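Local coordinates for protein Hpr(Ser) kinase (Coxiella burnetii, PDB 3TQF) that probably acts as an ATP-dependent kinase, and as the opposing phosphatase, on a serine of the phosphocarrier protein HPr, at residues A[119-124]-A[128-133]. Residues are numbered along the deposited sequence; the frame is centred on the assembly and turned at random.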
ATOM      1  N   ARG A 119       6.345 -24.678  -9.627  1.00 45.07           N
ATOM      2  CA  ARG A 119       7.467 -25.447 -10.147  1.00 46.89           C
ATOM      3  C   ARG A 119       8.259 -25.967  -8.953  1.00 45.82           C
ATOM      4  O   ARG A 119       7.829 -25.807  -7.816  1.00 43.65           O
ATOM      5  CB  ARG A 119       8.352 -24.574 -11.039  1.00 47.46           C
ATOM      6  CG  ARG A 119       7.689 -24.105 -12.334  1.00 49.81           C
ATOM      7  CD  ARG A 119       8.715 -24.016 -13.458  1.00 53.11           C
ATOM      8  NE  ARG A 119       8.272 -23.244 -14.619  1.00 55.66           N
ATOM      9  CZ  ARG A 119       7.349 -23.638 -15.499  1.00 59.37           C
ATOM     10  NH1 ARG A 119       6.713 -24.800 -15.358  1.00 60.63           N
ATOM     11  NH2 ARG A 119       7.041 -22.854 -16.529  1.00 61.22           N
ATOM     12  N   THR A 120       9.399 -26.603  -9.215  1.00 47.64           N
ATOM     13  CA  THR A 120      10.310 -27.054  -8.162  1.00 47.26           C
ATOM     14  C   THR A 120      11.722 -26.525  -8.411  1.00 47.60           C
ATOM     15  O   THR A 120      12.190 -26.506  -9.544  1.00 49.44           O
ATOM     16  CB  THR A 120      10.363 -28.591  -8.081  1.00 49.45           C
ATOM     17  OG1 THR A 120       9.046 -29.110  -7.871  1.00 49.37           O
ATOM     18  CG2 THR A 120      11.259 -29.045  -6.945  1.00 49.35           C
ATOM     19  N   GLU A 121      12.379 -26.092  -7.337  1.00 46.31           N
ATOM     20  CA  GLU A 121      13.787 -25.698  -7.357  1.00 46.93           C
ATOM     21  C   GLU A 121      14.606 -26.723  -6.599  1.00 48.07           C
ATOM     22  O   GLU A 121      14.232 -27.124  -5.497  1.00 47.12           O
ATOM     23  CB  GLU A 121      13.970 -24.343  -6.673  1.00 44.81           C
ATOM     24  CG  GLU A 121      13.652 -23.151  -7.547  1.00 45.11           C
ATOM     25  CD  GLU A 121      14.844 -22.266  -7.796  1.00 46.44           C
ATOM     26  OE1 GLU A 121      15.829 -22.748  -8.397  1.00 49.62           O
ATOM     27  OE2 GLU A 121      14.788 -21.083  -7.397  1.00 45.85           O
ATOM     28  N   ILE A 122      15.729 -27.133  -7.185  1.00 50.26           N
ATOM     29  CA  ILE A 122      16.679 -28.002  -6.499  1.00 51.80           C
ATOM     30  C   ILE A 122      17.710 -27.124  -5.797  1.00 50.79           C
ATOM     31  O   ILE A 122      18.562 -26.517  -6.444  1.00 51.68           O
ATOM     32  CB  ILE A 122      17.397 -28.972  -7.465  1.00 55.22           C
ATOM     33  CG1 ILE A 122      16.405 -29.632  -8.432  1.00 56.46           C
ATOM     34  CG2 ILE A 122      18.147 -30.029  -6.679  1.00 57.29           C
ATOM     35  CD1 ILE A 122      15.176 -30.199  -7.769  1.00 55.71           C
ATOM     36  N   ILE A 123      17.609 -27.041  -4.474  1.00 49.31           N
ATOM     37  CA  ILE A 123      18.559 -26.284  -3.665  1.00 48.63           C
ATOM     38  C   ILE A 123      19.366 -27.266  -2.810  1.00 50.59           C
ATOM     39  O   ILE A 123      18.845 -27.860  -1.871  1.00 50.38           O
ATOM     40  CB  ILE A 123      17.841 -25.255  -2.771  1.00 45.72           C
ATOM     41  CG1 ILE A 123      16.830 -24.447  -3.593  1.00 43.78           C
ATOM     42  CG2 ILE A 123      18.853 -24.331  -2.110  1.00 45.50           C
ATOM     43  CD1 ILE A 123      16.182 -23.302  -2.844  1.00 40.27           C
ATOM     44  N   LEU A 124      20.636 -27.440  -3.157  1.00 52.80           N
ATOM     45  CA  LEU A 124      21.485 -28.451  -2.531  1.00 55.57           C
ATOM     46  C   LEU A 124      20.802 -29.816  -2.494  1.00 56.73           C
ATOM     47  O   LEU A 124      20.821 -30.502  -1.475  1.00 57.79           O
ATOM     48  CB  LEU A 124      21.903 -28.017  -1.122  1.00 55.14           C
ATOM     49  CG  LEU A 124      22.694 -26.710  -1.049  1.00 54.43           C
ATOM     50  CD1 LEU A 124      23.036 -26.371   0.398  1.00 54.31           C
ATOM     51  CD2 LEU A 124      23.950 -26.804  -1.899  1.00 56.62           C
ATOM     52  N   VAL A 128      12.534 -27.687  -3.291  1.00 43.15           N
ATOM     53  CA  VAL A 128      11.809 -26.573  -2.711  1.00 40.65           C
ATOM     54  C   VAL A 128      10.729 -26.135  -3.705  1.00 40.07           C
ATOM     55  O   VAL A 128      11.030 -25.865  -4.867  1.00 40.56           O
ATOM     56  CB  VAL A 128      12.749 -25.400  -2.409  1.00 39.49           C
ATOM     57  CG1 VAL A 128      11.959 -24.208  -1.883  1.00 37.29           C
ATOM     58  CG2 VAL A 128      13.817 -25.829  -1.413  1.00 40.22           C
ATOM     59  N   PRO A 129       9.460 -26.091  -3.261  1.00 39.31           N
ATOM     60  CA  PRO A 129       8.402 -25.603  -4.142  1.00 38.91           C
ATOM     61  C   PRO A 129       8.682 -24.182  -4.608  1.00 37.56           C
ATOM     62  O   PRO A 129       9.198 -23.372  -3.839  1.00 36.18           O
ATOM     63  CB  PRO A 129       7.151 -25.640  -3.260  1.00 38.26           C
ATOM     64  CG  PRO A 129       7.455 -26.606  -2.176  1.00 38.98           C
ATOM     65  CD  PRO A 129       8.935 -26.626  -1.991  1.00 39.28           C
ATOM     66  N   LYS A 130       8.348 -23.897  -5.861  1.00 38.34           N
ATOM     67  CA  LYS A 130       8.667 -22.619  -6.482  1.00 37.70           C
ATOM     68  C   LYS A 130       7.443 -22.072  -7.195  1.00 37.71           C
ATOM     69  O   LYS A 130       6.813 -22.782  -7.969  1.00 39.24           O
ATOM     70  CB  LYS A 130       9.805 -22.797  -7.486  1.00 39.36           C
ATOM     71  CG  LYS A 130      10.415 -21.509  -7.991  1.00 39.25           C
ATOM     72  CD  LYS A 130      11.125 -21.737  -9.316  1.00 42.49           C
ATOM     73  CE  LYS A 130      12.184 -20.678  -9.593  1.00 43.40           C
ATOM     74  NZ  LYS A 130      13.271 -21.203 -10.478  1.00 46.80           N
ATOM     75  N   ILE A 131       7.111 -20.814  -6.932  1.00 36.36           N
ATOM     76  CA  ILE A 131       5.988 -20.165  -7.590  1.00 36.74           C
ATOM     77  C   ILE A 131       6.515 -19.078  -8.505  1.00 37.08           C
ATOM     78  O   ILE A 131       7.395 -18.325  -8.125  1.00 36.07           O
ATOM     79  CB  ILE A 131       5.016 -19.539  -6.567  1.00 35.40           C
ATOM     80  CG1 ILE A 131       4.466 -20.618  -5.627  1.00 35.40           C
ATOM     81  CG2 ILE A 131       3.873 -18.821  -7.282  1.00 35.74           C
ATOM     82  CD1 ILE A 131       3.494 -20.100  -4.597  1.00 34.27           C
ATOM     83  N   LEU A 132       5.990 -19.023  -9.721  1.00 39.10           N
ATOM     84  CA  LEU A 132       6.245 -17.909 -10.626  1.00 39.97           C
ATOM     85  C   LEU A 132       5.118 -16.906 -10.437  1.00 39.54           C
ATOM     86  O   LEU A 132       3.973 -17.203 -10.754  1.00 40.48           O
ATOM     87  CB  LEU A 132       6.287 -18.383 -12.087  1.00 42.69           C
ATOM     88  CG  LEU A 132       7.315 -19.454 -12.478  1.00 43.98           C
ATOM     89  CD1 LEU A 132       7.322 -19.626 -13.981  1.00 47.15           C
ATOM     90  CD2 LEU A 132       8.713 -19.125 -11.995  1.00 42.99           C
ATOM     91  N   PHE A 133       5.433 -15.730  -9.903  1.00 38.68           N
ATOM     92  CA  PHE A 133       4.411 -14.729  -9.616  1.00 38.50           C
ATOM     93  C   PHE A 133       4.530 -13.507 -10.517  1.00 39.91           C
ATOM     94  O   PHE A 133       5.576 -12.871 -10.548  1.00 39.42           O
ATOM     95  CB  PHE A 133       4.469 -14.288  -8.156  1.00 36.43           C
ATOM     96  CG  PHE A 133       3.258 -13.517  -7.726  1.00 36.22           C
ATOM     97  CD1 PHE A 133       3.272 -12.136  -7.693  1.00 35.67           C
ATOM     98  CD2 PHE A 133       2.088 -14.178  -7.398  1.00 36.60           C
ATOM     99  CE1 PHE A 133       2.154 -11.430  -7.316  1.00 36.03           C
ATOM    100  CE2 PHE A 133       0.963 -13.476  -7.023  1.00 36.89           C
ATOM    101  CZ  PHE A 133       0.996 -12.100  -6.982  1.00 36.78           C
TER
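Lys130 and Glu121 meet on one face of an antiparallel beta hairpin, from successive hydrogen-bonded pairs of the ladder with the Thr120-Pro129 pair between them, and their contact illustrates how a diagonal salt bridge is built on an aliphatic base. The CB of Lys130 lies against its cross-strand partner, 3.6 Å from Arg119 O. CG stands anti to the backbone N (chi1 -168°), and the chain then runs nearly straight across Glu121: CG and CD pass over the glutamate CG, with Lys130 CD 3.4 Å from Glu121 CG, and CE comes beside the carboxylate. At the tip, Lys130 NZ forms a salt bridge with Glu121 OE2 at 3.4 Å. Glu121, bent at chi2, turns its carboxylate to this ammonium, and OE2 has a second, weak partner in Ser98 OG.

Beneath the pair, the backbones are joined by four hydrogen bonds. Arg119 and Lys130 exchange two, Glu121 and Val128 two more; Glu121 N to Val128 O is 2.8 Å long and almost straight at 177°. Between these pairs, Thr120 faces Pro129 in a non-hydrogen-bonded position. On the Lys130 face, toward the connecting loop, CD1 of Ile123 packs 3.7 Å from CG2 of Val128; at the other end Leu132 CD1 approaches the Arg119 guanidinium obliquely, 3.8 Å from NE.

The short strand axes diverge strongly from antiparallel, at 129°, so the hairpin is markedly twisted. Strand 126-134 lies between strand 117-123 and strand 92-102, pairing in parallel with the latter, which touches Val128, Lys130 and Leu132, whereas helix 141-165 covers Pro129, Ile131 and Phe133 on the other face.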